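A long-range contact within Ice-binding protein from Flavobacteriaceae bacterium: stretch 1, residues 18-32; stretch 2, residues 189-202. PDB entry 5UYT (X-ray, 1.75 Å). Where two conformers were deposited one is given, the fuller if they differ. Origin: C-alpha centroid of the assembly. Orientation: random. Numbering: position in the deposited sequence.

Stretch 1 18-32: AGAVTNTGLSHITGD
Stretch 2 189-202: TGAITVTGVTVRKP

Two parallel ladders join the stretches, and Val-21, Ile-29, Ile-192, Val-194 and Val-199 line their apolar face. Ile-29 (chi1, chi2 m) brings CD1 to 4.1 Å from both Val-197 CG2 (m) and Val-199 CB (t); Val-21 (t) places CG2 4.2 Å from Ile-192 CB (m, t). Asn-23 shares this face (t, chi2 67°), its OD1 3.5 Å from Val-194 CG2 (m).

The axes of strands 21-24 and 192-195 approach to 4.7 Å at 10°, pairing Val-21 with Ile-192 through Thr-24 with Thr-195, CA-CA 4.5-5.0 Å. Extended backbones (phi -114 to -139°, psi 112 to 151°) alternate donors and acceptors: Ile-192 N to Ala-20 O 2.8 Å; Thr-22 N to Ile-192 O, Val-194 N to Thr-22 O and Thr-24 N to Val-194 O, all 3.0 Å. Gly-190 N donates to Ala-18 O (2.7 Å); Gly-19 sits at phi/psi 141/174, where a CB would clash with Gly-190 C.

Gly-196 (59/49) donates N to Thr-24 O (2.8 Å) as the register shifts by one. Ser-27 (m) bridges the loops: OG accepts from Val-197 N (3.0 Å) and donates to Asn-23 OD1 (2.6 Å); Asn-23 ND2 donates to Gly-25 O (3.0 Å).

The axes of strands 28-30 and 198-200 approach to 4.7 Å at 9°, pairing His-28 with Thr-198 through Thr-30 with Arg-200. His-28 N donates to Val-197 O (2.8 Å), Val-199 N to His-28 O and Thr-30 N to Val-199 O (both 2.9 Å), and Lys-201 N to Thr-30 O (3.0 Å).

Strand alternation puts the threonines (m, but Thr-195 p), His-28 (m, chi2 -69°) and Arg-200 on the other, polar face. Arg-200 (chi1-chi4 -47°, -139°, -170°, -100°) reaches across to stretch 1, NH1 donating to Thr-30 OG1 at 2.9 Å; His-28 O lies over its guanidinium. Water 1 joins Thr-22 OG1 and Ile-192 O, both 2.9 Å away.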

# COMPACT_ATOMS: atom_id res chain seq x y z
N ALA A 18 12.43 9.74 -20.46
CA ALA A 18 12.74 8.96 -21.65
C ALA A 18 13.63 7.78 -21.31
O ALA A 18 14.76 7.95 -20.84
CB ALA A 18 13.38 9.83 -22.72
N GLY A 19 13.13 6.57 -21.55
CA GLY A 19 13.93 5.37 -21.37
C GLY A 19 13.13 4.22 -20.79
O GLY A 19 11.98 4.39 -20.41
N ALA A 20 13.76 3.06 -20.72
CA ALA A 20 13.11 1.87 -20.16
C ALA A 20 13.12 1.89 -18.65
O ALA A 20 14.04 2.42 -18.03
CB ALA A 20 13.80 0.62 -20.66
N VAL A 21 12.06 1.34 -18.06
CA VAL A 21 11.96 1.16 -16.62
C VAL A 21 11.71 -0.33 -16.37
O VAL A 21 10.71 -0.90 -16.83
CB VAL A 21 10.82 2.02 -16.05
CG1 VAL A 21 10.63 1.77 -14.55
CG2 VAL A 21 11.09 3.49 -16.31
N THR A 22 12.66 -0.98 -15.68
CA THR A 22 12.67 -2.43 -15.55
C THR A 22 12.82 -2.86 -14.10
O THR A 22 13.64 -2.29 -13.37
CB THR A 22 13.84 -3.04 -16.35
OG1 THR A 22 13.85 -2.49 -17.68
CG2 THR A 22 13.68 -4.58 -16.43
N ASN A 23 12.07 -3.89 -13.72
CA ASN A 23 12.22 -4.55 -12.41
C ASN A 23 12.72 -5.99 -12.53
O ASN A 23 12.47 -6.68 -13.53
CB ASN A 23 10.87 -4.56 -11.66
CG ASN A 23 10.96 -5.27 -10.32
OD1 ASN A 23 11.64 -4.79 -9.41
ND2 ASN A 23 10.30 -6.43 -10.20
N THR A 24 13.43 -6.44 -11.49
CA THR A 24 13.76 -7.85 -11.32
C THR A 24 13.45 -8.25 -9.88
O THR A 24 13.76 -7.50 -8.96
CB THR A 24 15.25 -8.12 -11.50
OG1 THR A 24 15.66 -7.66 -12.80
CG2 THR A 24 15.54 -9.63 -11.36
N GLY A 25 12.87 -9.44 -9.71
CA GLY A 25 12.60 -9.97 -8.37
C GLY A 25 11.44 -9.31 -7.64
O GLY A 25 10.60 -8.63 -8.24
N LEU A 26 11.40 -9.52 -6.33
CA LEU A 26 10.28 -9.03 -5.52
C LEU A 26 10.60 -7.62 -5.03
O LEU A 26 11.50 -7.44 -4.21
CB LEU A 26 9.99 -9.98 -4.34
CG LEU A 26 8.78 -9.63 -3.45
CD1 LEU A 26 7.48 -9.70 -4.25
CD2 LEU A 26 8.71 -10.52 -2.19
N SER A 27 9.88 -6.63 -5.54
CA SER A 27 10.10 -5.23 -5.17
C SER A 27 8.80 -4.70 -4.58
O SER A 27 7.70 -5.17 -4.94
CB SER A 27 10.45 -4.40 -6.40
OG SER A 27 11.79 -4.67 -6.83
N HIS A 28 8.93 -3.72 -3.69
CA HIS A 28 7.81 -3.15 -2.96
C HIS A 28 7.80 -1.65 -3.27
O HIS A 28 8.73 -0.91 -2.92
CB HIS A 28 7.98 -3.40 -1.45
CG HIS A 28 8.08 -4.86 -1.10
ND1 HIS A 28 7.02 -5.73 -1.21
CD2 HIS A 28 9.13 -5.60 -0.66
CE1 HIS A 28 7.39 -6.94 -0.84
NE2 HIS A 28 8.68 -6.89 -0.52
N ILE A 29 6.77 -1.22 -4.00
CA ILE A 29 6.78 0.15 -4.53
C ILE A 29 5.50 0.85 -4.14
O ILE A 29 4.43 0.29 -4.36
CB ILE A 29 6.82 0.19 -6.09
CG1 ILE A 29 7.99 -0.66 -6.67
CG2 ILE A 29 6.83 1.65 -6.59
CD1 ILE A 29 9.36 -0.06 -6.53
N THR A 30 5.62 2.07 -3.60
CA THR A 30 4.48 2.93 -3.31
C THR A 30 4.67 4.24 -4.06
O THR A 30 5.57 5.01 -3.75
CB THR A 30 4.33 3.23 -1.81
OG1 THR A 30 4.23 1.99 -1.12
CG2 THR A 30 3.04 4.07 -1.56
N GLY A 31 3.77 4.50 -5.00
CA GLY A 31 3.87 5.64 -5.91
C GLY A 31 3.66 5.13 -7.32
O GLY A 31 3.83 3.92 -7.60
N ASP A 32 3.35 6.04 -8.25
CA ASP A 32 3.27 5.64 -9.65
C ASP A 32 4.66 5.21 -10.17
O ASP A 32 5.71 5.65 -9.65
CB ASP A 32 2.67 6.75 -10.51
CG ASP A 32 1.19 7.01 -10.24
OD1 ASP A 32 0.58 6.29 -9.41
OD2 ASP A 32 0.64 7.95 -10.86
N THR A 189 16.11 12.12 -18.54
CA THR A 189 16.08 11.10 -19.61
C THR A 189 17.21 10.13 -19.27
O THR A 189 18.32 10.55 -18.88
CB THR A 189 16.12 11.57 -21.15
OG1 THR A 189 17.32 11.13 -21.80
CG2 THR A 189 15.86 13.02 -21.40
N GLY A 190 16.91 8.84 -19.40
CA GLY A 190 17.79 7.74 -19.01
C GLY A 190 16.98 6.59 -18.45
O GLY A 190 15.90 6.79 -17.88
N ALA A 191 17.50 5.36 -18.56
CA ALA A 191 16.79 4.17 -18.06
C ALA A 191 16.74 4.11 -16.53
O ALA A 191 17.57 4.72 -15.84
CB ALA A 191 17.43 2.90 -18.62
N ILE A 192 15.75 3.40 -15.98
CA ILE A 192 15.72 3.11 -14.55
C ILE A 192 15.70 1.59 -14.40
O ILE A 192 14.82 0.92 -14.95
CB ILE A 192 14.50 3.75 -13.85
CG1 ILE A 192 14.59 5.29 -13.96
CG2 ILE A 192 14.41 3.28 -12.38
CD1 ILE A 192 13.34 6.05 -13.53
N THR A 193 16.64 1.04 -13.64
CA THR A 193 16.75 -0.40 -13.46
C THR A 193 16.73 -0.68 -11.97
O THR A 193 17.59 -0.17 -11.23
CB THR A 193 18.07 -0.92 -14.06
OG1 THR A 193 18.15 -0.54 -15.43
CG2 THR A 193 18.18 -2.45 -13.95
N VAL A 194 15.75 -1.44 -11.49
CA VAL A 194 15.68 -1.77 -10.07
C VAL A 194 15.63 -3.29 -9.89
O VAL A 194 15.07 -4.00 -10.70
CB VAL A 194 14.49 -1.07 -9.36
CG1 VAL A 194 14.58 0.44 -9.55
CG2 VAL A 194 13.13 -1.61 -9.83
N THR A 195 16.23 -3.79 -8.82
CA THR A 195 16.22 -5.24 -8.59
C THR A 195 15.97 -5.48 -7.09
O THR A 195 16.82 -5.14 -6.26
CB THR A 195 17.54 -5.91 -9.10
OG1 THR A 195 18.65 -5.35 -8.42
CG2 THR A 195 17.77 -5.64 -10.58
N GLY A 196 14.81 -6.03 -6.76
CA GLY A 196 14.50 -6.38 -5.38
C GLY A 196 14.55 -5.18 -4.44
O GLY A 196 15.16 -5.26 -3.37
N VAL A 197 13.90 -4.08 -4.83
CA VAL A 197 14.01 -2.86 -4.05
C VAL A 197 12.74 -2.55 -3.26
O VAL A 197 11.68 -3.12 -3.50
CB VAL A 197 14.37 -1.64 -4.92
CG1 VAL A 197 15.64 -1.93 -5.70
CG2 VAL A 197 13.22 -1.29 -5.87
N THR A 198 12.86 -1.58 -2.34
CA THR A 198 11.68 -0.96 -1.74
C THR A 198 11.81 0.52 -1.99
O THR A 198 12.85 1.13 -1.65
CB THR A 198 11.64 -1.19 -0.22
OG1 THR A 198 11.53 -2.60 0.02
CG2 THR A 198 10.44 -0.44 0.43
N VAL A 199 10.79 1.12 -2.60
CA VAL A 199 10.82 2.57 -2.89
C VAL A 199 9.41 3.08 -2.54
O VAL A 199 8.44 2.62 -3.13
CB VAL A 199 11.11 2.91 -4.38
CG1 VAL A 199 11.14 4.42 -4.59
CG2 VAL A 199 12.41 2.31 -4.86
N ARG A 200 9.33 4.02 -1.60
CA ARG A 200 8.04 4.59 -1.20
C ARG A 200 8.18 6.10 -1.27
O ARG A 200 9.08 6.68 -0.64
CB ARG A 200 7.68 4.14 0.20
CG ARG A 200 7.86 2.63 0.41
CD ARG A 200 6.73 2.05 1.21
NE ARG A 200 6.99 0.68 1.63
CZ ARG A 200 6.51 -0.40 1.02
NH1 ARG A 200 5.76 -0.29 -0.10
NH2 ARG A 200 6.82 -1.58 1.49
N LYS A 201 7.31 6.73 -2.06
CA LYS A 201 7.37 8.20 -2.16
C LYS A 201 7.15 8.83 -0.78
O LYS A 201 6.40 8.28 0.07
CB LYS A 201 6.39 8.72 -3.22
CG LYS A 201 4.92 8.49 -2.88
CD LYS A 201 4.02 8.97 -4.01
CE LYS A 201 2.55 8.83 -3.63
NZ LYS A 201 1.62 9.30 -4.72
N PRO A 202 7.85 9.93 -0.49
CA PRO A 202 7.71 10.56 0.81
C PRO A 202 6.35 11.23 0.95
O PRO A 202 5.79 11.68 -0.04
CB PRO A 202 8.85 11.59 0.86
CG PRO A 202 9.34 11.74 -0.52
CD PRO A 202 8.78 10.65 -1.39
O HOH W 1 15.69 -0.21 -17.43
O HOH W 2 15.59 -4.81 -13.42
O HOH W 3 3.53 -1.80 -1.74